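Local coordinates for protein glucosamine--fructose-6-phosphate aminotransferase [isomerizing] (Francisella tularensis subsp. tularensis, PDB 3TBF) that probably makes glucosamine 6-phosphate from fructose 6-phosphate and the amide nitrogen of glutamine, this C-terminal part carrying the sugar isomerase half, at residues A[71-76]-A[82-87]; A[212-217]-A[348-353]; A[219-224]-A[352-357]. All coordinates share one frame; numbering follows the deposited sequence.

Interaction 1: A[71-76]-A[82-87]; sequences TAKYWI and VPCSVE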
loop_
_atom_site.group_PDB
_atom_site.type_symbol
_atom_site.label_atom_id
_atom_site.label_comp_id
_atom_site.label_asym_id
_atom_site.label_seq_id
_atom_site.Cartn_x
_atom_site.Cartn_y
_atom_site.Cartn_z
ATOM N N THR A 71 -8.322 6.817 2.958
ATOM C CA THR A 71 -9.492 7.360 2.286
ATOM C C THR A 71 -9.393 8.871 2.407
ATOM O O THR A 71 -9.538 9.617 1.450
ATOM C CB THR A 71 -10.758 6.851 2.934
ATOM O OG1 THR A 71 -10.715 5.420 3.043
ATOM C CG2 THR A 71 -11.940 7.239 2.146
ATOM N N ALA A 72 -9.100 9.327 3.599
ATOM C CA ALA A 72 -9.143 10.756 3.914
ATOM C C ALA A 72 -8.123 11.573 3.128
ATOM O O ALA A 72 -8.264 12.779 2.951
ATOM C CB ALA A 72 -8.853 10.947 5.440
ATOM N N LYS A 73 -7.034 10.940 2.729
ATOM C CA LYS A 73 -6.004 11.672 2.022
ATOM C C LYS A 73 -6.608 12.227 0.723
ATOM O O LYS A 73 -6.294 13.338 0.323
ATOM C CB LYS A 73 -4.793 10.777 1.781
ATOM C CG LYS A 73 -3.954 11.155 0.566
ATOM C CD LYS A 73 -2.718 10.287 0.393
ATOM C CE LYS A 73 -1.761 10.958 -0.609
ATOM N NZ LYS A 73 -0.396 10.536 -0.457
ATOM N N TYR A 74 -7.484 11.475 0.080
ATOM C CA TYR A 74 -8.051 11.922 -1.187
ATOM C C TYR A 74 -8.805 13.222 -0.897
ATOM O O TYR A 74 -8.673 14.204 -1.648
ATOM C CB TYR A 74 -8.982 10.871 -1.782
ATOM C CG TYR A 74 -8.269 9.707 -2.417
ATOM C CD1 TYR A 74 -7.739 8.692 -1.650
ATOM C CD2 TYR A 74 -8.155 9.587 -3.801
ATOM C CE1 TYR A 74 -7.054 7.572 -2.232
ATOM C CE2 TYR A 74 -7.492 8.483 -4.394
ATOM C CZ TYR A 74 -6.937 7.480 -3.593
ATOM O OH TYR A 74 -6.268 6.383 -4.155
ATOM N N TRP A 75 -9.570 13.236 0.206
ATOM C CA TRP A 75 -10.451 14.375 0.562
ATOM C C TRP A 75 -9.580 15.575 0.942
ATOM O O TRP A 75 -9.840 16.683 0.507
ATOM C CB TRP A 75 -11.326 14.051 1.783
ATOM C CG TRP A 75 -12.359 13.053 1.594
ATOM C CD1 TRP A 75 -13.029 12.780 0.441
ATOM C CD2 TRP A 75 -12.949 12.228 2.610
ATOM N NE1 TRP A 75 -13.992 11.816 0.671
ATOM C CE2 TRP A 75 -13.975 11.475 1.997
ATOM C CE3 TRP A 75 -12.714 12.057 3.963
ATOM C CZ2 TRP A 75 -14.760 10.549 2.694
ATOM C CZ3 TRP A 75 -13.510 11.128 4.674
ATOM C CH2 TRP A 75 -14.524 10.388 4.023
ATOM N N ILE A 76 -8.559 15.329 1.746
ATOM C CA ILE A 76 -7.718 16.402 2.245
ATOM C C ILE A 76 -6.982 17.144 1.152
ATOM O O ILE A 76 -6.943 18.361 1.136
ATOM C CB ILE A 76 -6.705 15.935 3.265
ATOM C CG1 ILE A 76 -7.415 15.512 4.550
ATOM C CG2 ILE A 76 -5.764 17.081 3.565
ATOM C CD1 ILE A 76 -6.606 14.714 5.483
ATOM N N VAL A 82 -4.277 20.597 1.294
ATOM C CA VAL A 82 -3.091 20.446 2.089
ATOM C C VAL A 82 -2.461 19.106 1.726
ATOM O O VAL A 82 -3.149 18.122 1.604
ATOM C CB VAL A 82 -3.426 20.521 3.558
ATOM C CG1 VAL A 82 -2.168 20.448 4.429
ATOM C CG2 VAL A 82 -4.146 21.828 3.796
ATOM N N PRO A 83 -1.137 19.092 1.469
ATOM C CA PRO A 83 -0.558 17.806 1.144
ATOM C C PRO A 83 -0.676 16.814 2.332
ATOM O O PRO A 83 -0.620 17.219 3.511
ATOM C CB PRO A 83 0.888 18.154 0.801
ATOM C CG PRO A 83 1.140 19.429 1.424
ATOM C CD PRO A 83 -0.150 20.173 1.443
ATOM N N CYS A 84 -0.862 15.533 2.023
ATOM C CA CYS A 84 -1.146 14.538 3.051
ATOM C C CYS A 84 -0.382 13.245 2.788
ATOM O O CYS A 84 -0.357 12.761 1.646
ATOM C CB CYS A 84 -2.631 14.267 3.015
ATOM S SG CYS A 84 -3.242 13.276 4.369
ATOM N N SER A 85 0.274 12.686 3.798
ATOM C CA SER A 85 0.829 11.365 3.631
ATOM C C SER A 85 0.237 10.392 4.652
ATOM O O SER A 85 -0.207 10.795 5.755
ATOM C CB SER A 85 2.354 11.389 3.722
ATOM O OG SER A 85 2.754 11.774 5.003
ATOM N N VAL A 86 0.163 9.121 4.283
ATOM C CA VAL A 86 -0.428 8.214 5.184
ATOM C C VAL A 86 0.485 7.052 5.369
ATOM O O VAL A 86 0.831 6.428 4.394
ATOM C CB VAL A 86 -1.789 7.697 4.710
ATOM C CG1 VAL A 86 -2.344 6.804 5.800
ATOM C CG2 VAL A 86 -2.773 8.844 4.495
ATOM N N GLU A 87 0.811 6.717 6.621
ATOM C CA GLU A 87 1.753 5.650 6.847
ATOM C C GLU A 87 1.369 4.658 7.933
ATOM O O GLU A 87 0.819 5.023 8.967
ATOM C CB GLU A 87 3.141 6.229 7.111
ATOM C CG GLU A 87 4.293 5.212 6.659
ATOM C CD GLU A 87 5.699 5.835 6.643
ATOM O OE1 GLU A 87 5.818 7.028 6.231
ATOM O OE2 GLU A 87 6.660 5.109 7.016
HETATM O O HOH W 1 0.332 8.371 1.597
#
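A helix packs against the strand that follows it in the chain, at the edge of the sheet within this chain, in the first SIS domain: Lys-73 of helix 63-80 packs on Cys-84 and Val-86, and Ile-76 on Val-82 and Cys-84. The axes of the two short segments run antiparallel, at 175°, and come within 8.3 Å of each other. Lys-73 does two jobs. Its CB rests against both Cys-84 SG and Val-86 CG2, while the rest of the chain, extended beyond CG (chi2 177°), runs out across the strand, roughly at right angles to it, until NZ donates to Cys-84 O at 3.1 Å, in the carbonyl plane. A long aliphatic stem with a charged end suits this border, where apolar packing gives way to water. The same ammonium group also donates to a water, which accepts a second hydrogen bond from Val-86 N, at 2.8 Å, so the strand backbone is gripped both directly and through solvent. Ile-76 fills the more buried end. Its CD1 meets Cys-84 SG at 3.8 Å, and its CG2 lies 3.4 Å from Val-82 O; the slim thiol of Cys-84 is thus touched by both Lys-73 CB and Ile-76 CD1. A weak bond from Val-82 N to Ile-76 O, 3.5 Å long, ties the turn back to the helix. Ile-76 also touches Ile-57, and Cys-84 touches Ile-59, both of strand 56-61. Arg-95 of the second subunit packs on Lys-73. Strand 56-61, helix 63-80 and strand 84-88 form the beta-alpha-beta crossover of the alpha-beta-alpha SIS fold.

Interaction 2: A[212-217]-A[348-353]; sequences KLDTEI and SYHVAI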
loop_
_atom_site.group_PDB
_atom_site.type_symbol
_atom_site.label_atom_id
_atom_site.label_comp_id
_atom_site.label_asym_id
_atom_site.label_seq_id
_atom_site.Cartn_x
_atom_site.Cartn_y
_atom_site.Cartn_z
ATOM N N LYS A 212 -30.662 -1.774 4.041
ATOM C CA LYS A 212 -31.713 -2.541 3.401
ATOM C C LYS A 212 -31.230 -3.687 2.571
ATOM O O LYS A 212 -32.018 -4.585 2.300
ATOM C CB LYS A 212 -32.556 -1.671 2.474
ATOM C CG LYS A 212 -33.903 -1.367 3.005
ATOM C CD LYS A 212 -33.855 -0.524 4.282
ATOM C CE LYS A 212 -35.057 0.466 4.326
ATOM N NZ LYS A 212 -36.138 -0.041 5.160
ATOM N N LEU A 213 -29.958 -3.666 2.151
ATOM C CA LEU A 213 -29.450 -4.728 1.298
ATOM C C LEU A 213 -29.123 -5.994 2.072
ATOM O O LEU A 213 -28.682 -6.998 1.491
ATOM C CB LEU A 213 -28.220 -4.253 0.543
ATOM C CG LEU A 213 -28.364 -3.002 -0.306
ATOM C CD1 LEU A 213 -27.019 -2.779 -0.983
ATOM C CD2 LEU A 213 -29.497 -3.143 -1.364
ATOM N N ASP A 214 -29.331 -5.942 3.377
ATOM C CA ASP A 214 -28.989 -7.051 4.284
ATOM C C ASP A 214 -29.475 -8.410 3.771
ATOM O O ASP A 214 -28.675 -9.333 3.537
ATOM C CB ASP A 214 -29.529 -6.716 5.670
ATOM C CG ASP A 214 -29.138 -7.696 6.745
ATOM O OD1 ASP A 214 -28.602 -8.749 6.483
ATOM O OD2 ASP A 214 -29.439 -7.422 7.929
ATOM N N THR A 215 -30.774 -8.521 3.545
ATOM C CA THR A 215 -31.406 -9.761 3.110
ATOM C C THR A 215 -30.825 -10.265 1.794
ATOM O O THR A 215 -30.457 -11.448 1.705
ATOM C CB THR A 215 -32.966 -9.571 3.048
ATOM O OG1 THR A 215 -33.466 -9.378 4.391
ATOM C CG2 THR A 215 -33.668 -10.755 2.384
ATOM N N GLU A 216 -30.703 -9.405 0.781
ATOM C CA GLU A 216 -30.073 -9.825 -0.483
ATOM C C GLU A 216 -28.605 -10.256 -0.294
ATOM O O GLU A 216 -28.143 -11.203 -0.964
ATOM C CB GLU A 216 -30.095 -8.699 -1.505
ATOM C CG GLU A 216 -31.253 -8.776 -2.488
ATOM C CD GLU A 216 -31.943 -7.451 -2.784
ATOM O OE1 GLU A 216 -31.673 -6.385 -2.150
ATOM O OE2 GLU A 216 -32.820 -7.506 -3.674
ATOM N N ILE A 217 -27.879 -9.576 0.600
ATOM C CA ILE A 217 -26.484 -9.961 0.838
ATOM C C ILE A 217 -26.407 -11.308 1.534
ATOM O O ILE A 217 -25.515 -12.121 1.216
ATOM C CB ILE A 217 -25.690 -8.905 1.583
ATOM C CG1 ILE A 217 -25.517 -7.674 0.688
ATOM C CG2 ILE A 217 -24.356 -9.439 1.986
ATOM C CD1 ILE A 217 -25.288 -6.415 1.465
ATOM N N SER A 348 -19.305 -9.483 4.918
ATOM C CA SER A 348 -18.351 -10.214 5.702
ATOM C C SER A 348 -19.041 -10.865 6.878
ATOM O O SER A 348 -18.656 -11.957 7.279
ATOM C CB SER A 348 -17.171 -9.336 6.176
ATOM O OG SER A 348 -17.580 -8.546 7.292
ATOM N N TYR A 349 -20.066 -10.216 7.413
ATOM C CA TYR A 349 -20.859 -10.829 8.468
ATOM C C TYR A 349 -21.523 -12.104 8.000
ATOM O O TYR A 349 -21.345 -13.147 8.596
ATOM C CB TYR A 349 -21.907 -9.866 9.010
ATOM C CG TYR A 349 -22.865 -10.540 9.967
ATOM C CD1 TYR A 349 -22.520 -10.766 11.309
ATOM C CD2 TYR A 349 -24.131 -10.975 9.523
ATOM C CE1 TYR A 349 -23.415 -11.395 12.196
ATOM C CE2 TYR A 349 -25.019 -11.616 10.392
ATOM C CZ TYR A 349 -24.655 -11.827 11.729
ATOM O OH TYR A 349 -25.539 -12.464 12.550
ATOM N N HIS A 350 -22.284 -12.041 6.933
ATOM C CA HIS A 350 -22.958 -13.243 6.476
ATOM C C HIS A 350 -22.049 -14.381 5.995
ATOM O O HIS A 350 -22.379 -15.547 6.200
ATOM C CB HIS A 350 -23.931 -12.897 5.391
ATOM C CG HIS A 350 -25.089 -12.111 5.892
ATOM N ND1 HIS A 350 -25.985 -12.611 6.812
ATOM C CD2 HIS A 350 -25.490 -10.851 5.622
ATOM C CE1 HIS A 350 -26.910 -11.699 7.061
ATOM N NE2 HIS A 350 -26.634 -10.623 6.346
ATOM N N VAL A 351 -20.899 -14.061 5.382
ATOM C CA VAL A 351 -20.024 -15.100 4.905
ATOM C C VAL A 351 -19.402 -15.777 6.109
ATOM O O VAL A 351 -19.192 -16.989 6.105
ATOM C CB VAL A 351 -19.009 -14.537 3.956
ATOM C CG1 VAL A 351 -17.870 -15.534 3.667
ATOM C CG2 VAL A 351 -19.737 -14.097 2.717
ATOM N N ALA A 352 -19.197 -15.006 7.173
ATOM C CA ALA A 352 -18.688 -15.561 8.428
ATOM C C ALA A 352 -19.662 -16.548 9.008
ATOM O O ALA A 352 -19.261 -17.622 9.462
ATOM C CB ALA A 352 -18.401 -14.471 9.438
ATOM N N ILE A 353 -20.938 -16.215 8.977
ATOM C CA ILE A 353 -21.944 -17.155 9.471
ATOM C C ILE A 353 -21.974 -18.448 8.635
ATOM O O ILE A 353 -21.907 -19.546 9.179
ATOM C CB ILE A 353 -23.335 -16.558 9.504
ATOM C CG1 ILE A 353 -23.352 -15.335 10.425
ATOM C CG2 ILE A 353 -24.363 -17.606 9.990
ATOM C CD1 ILE A 353 -22.996 -15.620 11.808
#
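The first turn of helix 214-221 faces the late part of helix 335-355 at a backbone separation of 7.4 Å, measured between the CA atoms of Ile-217 and His-350, wide enough for an imidazole to bridge. His-350 points from its helix toward the other segment and donates from NE2 to Asp-214 OD1 at 2.7 Å. The bond is fairly straight, with an N-H...O angle of 157°, and the oxygen lies almost in the imidazole plane while being met nearly along its own C-O axis. Carboxylate and ring are nevertheless turned 43° against each other, so the two groups do not lie flat together. The aspartate reaches the ring because CG stands anti to its backbone N (chi1 -174°), which carries OD1 out from the start of the helix. Its other oxygen, OD2, is hydrogen-bonded to Tyr-19 OH, so both carboxylate oxygens are engaged and the rotation of the group is restrained. Ile-217, nearly one turn further on, supplies the apolar part: its CG2 approaches His-350 CD2 obliquely at 4.1 Å, and its side chain also packs on Pro-343, Leu-346 and Leu-347 of the same long helix. A branched aliphatic residue suits this buried place beside the ring. One face of the imidazole is overlain by the neighbouring Tyr-349, whose CD2 sits 3.7 Å above the ring plane over its centre. Histidine suits the place because its flat ring packs by the face while an N-H at its edge donates. NE2 must carry a hydrogen, and the nearby carboxylate would probably stabilise a positive charge on the ring, though such a bond forms with a neutral imidazole as well.

Interaction 3: A[219-224]-A[352-357]; sequences QISEYF and AIIKGT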
loop_
_atom_site.group_PDB
_atom_site.type_symbol
_atom_site.label_atom_id
_atom_site.label_comp_id
_atom_site.label_asym_id
_atom_site.label_seq_id
_atom_site.Cartn_x
_atom_site.Cartn_y
_atom_site.Cartn_z
ATOM N N GLN A 219 -28.568 -13.827 1.002
ATOM C CA GLN A 219 -28.743 -14.764 -0.109
ATOM C C GLN A 219 -27.461 -14.973 -0.932
ATOM O O GLN A 219 -27.102 -16.088 -1.201
ATOM C CB GLN A 219 -29.817 -14.280 -1.068
ATOM C CG GLN A 219 -31.246 -14.299 -0.538
ATOM C CD GLN A 219 -32.205 -13.417 -1.414
ATOM O OE1 GLN A 219 -31.920 -13.160 -2.603
ATOM N NE2 GLN A 219 -33.330 -12.957 -0.821
ATOM N N ILE A 220 -26.807 -13.890 -1.334
ATOM C CA ILE A 220 -25.539 -13.908 -2.080
ATOM C C ILE A 220 -24.396 -14.665 -1.368
ATOM O O ILE A 220 -23.622 -15.415 -1.960
ATOM C CB ILE A 220 -25.036 -12.473 -2.235
ATOM C CG1 ILE A 220 -25.830 -11.709 -3.279
ATOM C CG2 ILE A 220 -23.594 -12.439 -2.636
ATOM C CD1 ILE A 220 -25.262 -10.279 -3.445
ATOM N N SER A 221 -24.287 -14.444 -0.077
ATOM C CA SER A 221 -23.205 -14.997 0.688
ATOM C C SER A 221 -23.067 -16.538 0.609
ATOM O O SER A 221 -21.973 -17.060 0.904
ATOM C CB SER A 221 -23.342 -14.551 2.141
ATOM O OG SER A 221 -24.332 -15.293 2.804
ATOM N N GLU A 222 -24.132 -17.257 0.238
ATOM C CA GLU A 222 -24.041 -18.726 0.072
ATOM C C GLU A 222 -22.980 -19.090 -0.982
ATOM O O GLU A 222 -22.276 -20.084 -0.839
ATOM C CB GLU A 222 -25.386 -19.332 -0.341
ATOM C CG GLU A 222 -26.445 -19.350 0.795
ATOM C CD GLU A 222 -27.940 -19.178 0.320
ATOM O OE1 GLU A 222 -28.217 -19.037 -0.901
ATOM O OE2 GLU A 222 -28.856 -19.179 1.194
ATOM N N TYR A 223 -22.867 -18.254 -2.017
ATOM C CA TYR A 223 -21.831 -18.386 -3.028
ATOM C C TYR A 223 -20.407 -18.551 -2.427
ATOM O O TYR A 223 -19.557 -19.156 -3.061
ATOM C CB TYR A 223 -21.885 -17.204 -4.018
ATOM C CG TYR A 223 -20.863 -17.294 -5.115
ATOM C CD1 TYR A 223 -21.041 -18.155 -6.198
ATOM C CD2 TYR A 223 -19.693 -16.534 -5.066
ATOM C CE1 TYR A 223 -20.077 -18.248 -7.205
ATOM C CE2 TYR A 223 -18.724 -16.630 -6.076
ATOM C CZ TYR A 223 -18.925 -17.494 -7.123
ATOM O OH TYR A 223 -17.953 -17.593 -8.094
ATOM N N PHE A 224 -20.160 -18.076 -1.205
ATOM C CA PHE A 224 -18.804 -18.038 -0.678
ATOM C C PHE A 224 -18.477 -19.261 0.176
ATOM O O PHE A 224 -17.338 -19.390 0.668
ATOM C CB PHE A 224 -18.524 -16.760 0.126
ATOM C CG PHE A 224 -18.403 -15.500 -0.713
ATOM C CD1 PHE A 224 -19.520 -14.909 -1.261
ATOM C CD2 PHE A 224 -17.168 -14.882 -0.905
ATOM C CE1 PHE A 224 -19.445 -13.752 -1.993
ATOM C CE2 PHE A 224 -17.058 -13.714 -1.649
ATOM C CZ PHE A 224 -18.204 -13.144 -2.206
ATOM N N ALA A 352 -19.197 -15.006 7.173
ATOM C CA ALA A 352 -18.688 -15.561 8.428
ATOM C C ALA A 352 -19.662 -16.548 9.008
ATOM O O ALA A 352 -19.261 -17.622 9.462
ATOM C CB ALA A 352 -18.401 -14.471 9.438
ATOM N N ILE A 353 -20.938 -16.215 8.977
ATOM C CA ILE A 353 -21.944 -17.155 9.471
ATOM C C ILE A 353 -21.974 -18.448 8.635
ATOM O O ILE A 353 -21.907 -19.546 9.179
ATOM C CB ILE A 353 -23.335 -16.558 9.504
ATOM C CG1 ILE A 353 -23.352 -15.335 10.425
ATOM C CG2 ILE A 353 -24.363 -17.606 9.990
ATOM C CD1 ILE A 353 -22.996 -15.620 11.808
ATOM N N ILE A 354 -22.037 -18.303 7.317
ATOM C CA ILE A 354 -21.893 -19.445 6.401
ATOM C C ILE A 354 -20.682 -20.326 6.717
ATOM O O ILE A 354 -20.783 -21.521 6.721
ATOM C CB ILE A 354 -21.744 -18.988 4.946
ATOM C CG1 ILE A 354 -23.063 -18.407 4.411
ATOM C CG2 ILE A 354 -21.303 -20.141 4.077
ATOM C CD1 ILE A 354 -24.094 -19.425 4.055
ATOM N N LYS A 355 -19.537 -19.735 6.985
ATOM C CA LYS A 355 -18.338 -20.522 7.320
ATOM C C LYS A 355 -18.351 -20.989 8.776
ATOM O O LYS A 355 -17.508 -21.774 9.162
ATOM C CB LYS A 355 -17.063 -19.707 7.088
ATOM C CG LYS A 355 -16.805 -19.255 5.618
ATOM C CD LYS A 355 -15.840 -20.176 4.933
ATOM C CE LYS A 355 -15.576 -19.769 3.503
ATOM N NZ LYS A 355 -14.844 -20.836 2.749
ATOM N N GLY A 356 -19.280 -20.487 9.594
ATOM C CA GLY A 356 -19.353 -20.909 10.995
ATOM C C GLY A 356 -18.277 -20.311 11.880
ATOM O O GLY A 356 -17.968 -20.853 12.937
ATOM N N THR A 357 -17.697 -19.198 11.441
ATOM C CA THR A 357 -16.624 -18.549 12.204
ATOM C C THR A 357 -17.216 -17.526 13.151
ATOM O O THR A 357 -18.410 -17.249 13.110
ATOM C CB THR A 357 -15.503 -17.925 11.309
ATOM O OG1 THR A 357 -16.066 -17.276 10.162
ATOM C CG2 THR A 357 -14.495 -19.008 10.864
#
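Ile-354 lays its side chain over the end of helix 214-221 and the 3-10 turn that follows, meeting Ser-221 with CG1 and Glu-222 with CD1. The CG1 methylene stands 3.7 Å from Ser-221 OG, and the terminal CD1 comes to 4.0 Å from Glu-222 CG, the two side chains of Ile-354 and Glu-222 crossing at about a right angle. With CG1 anti to the carbonyl carbon (chi1 -70°) and a further bend at chi2, the isoleucine sets CG1 against the serine and carries CD1 past it to the stem of the glutamate. Each type fits its place. Serine is small enough to let the isoleucine come close, and its hydroxyl turns back to Asp-218 O, one turn earlier in its own helix. Glutamate can offer its CG methylene from an exposed position. The second point of contact is polar in setting but not a hydrogen bond: Lys-355 CE passes 3.4 Å from Phe-224 O. The ammonium group of Lys-355 goes on to donate to the carbonyls of Ser-225 and Lys-227, so the lysine chain draws the loop after Phe-224 to the end of helix 335-355. The Phe-224 ring leads away from this segment, toward Leu-347 and Val-351 of the same helix and to Pro-278 and Val-280, where a large aromatic ring is buried among apolar side chains. At Gly-356 phi turns positive (75°), which glycine adopts readily; Gly-356 N bonds to Ile-353 O at 2.8 Å and Thr-357 N to Ala-352 O at 3.0 Å. This Schellman motif caps helix 335-355 where it packs on helix 214-221 and the turn leading to strand 229-234 of the second SIS sheet.

In the fold
From the N terminus, interaction 1 comes first and closes a short loop, only five residues separating its segments within a beta-alpha-beta unit of the first SIS domain. Interactions 2 and 3 both open after it has closed and are long-range, with 130 and 127 residues between their segments, a span that includes the whole second parallel sheet. Both join helix 214-221 to helix 335-355 and touch through His-350 and Val-351 against Ser-221 and Phe-224. Their loops nearly coincide: that of interaction 3 opens a few residues later and ends on the same stretch, 352-357 overlapping 348-353. Interaction 1 lies on the opposite side of the chain's centre, its centre 31 Å from that of interaction 2.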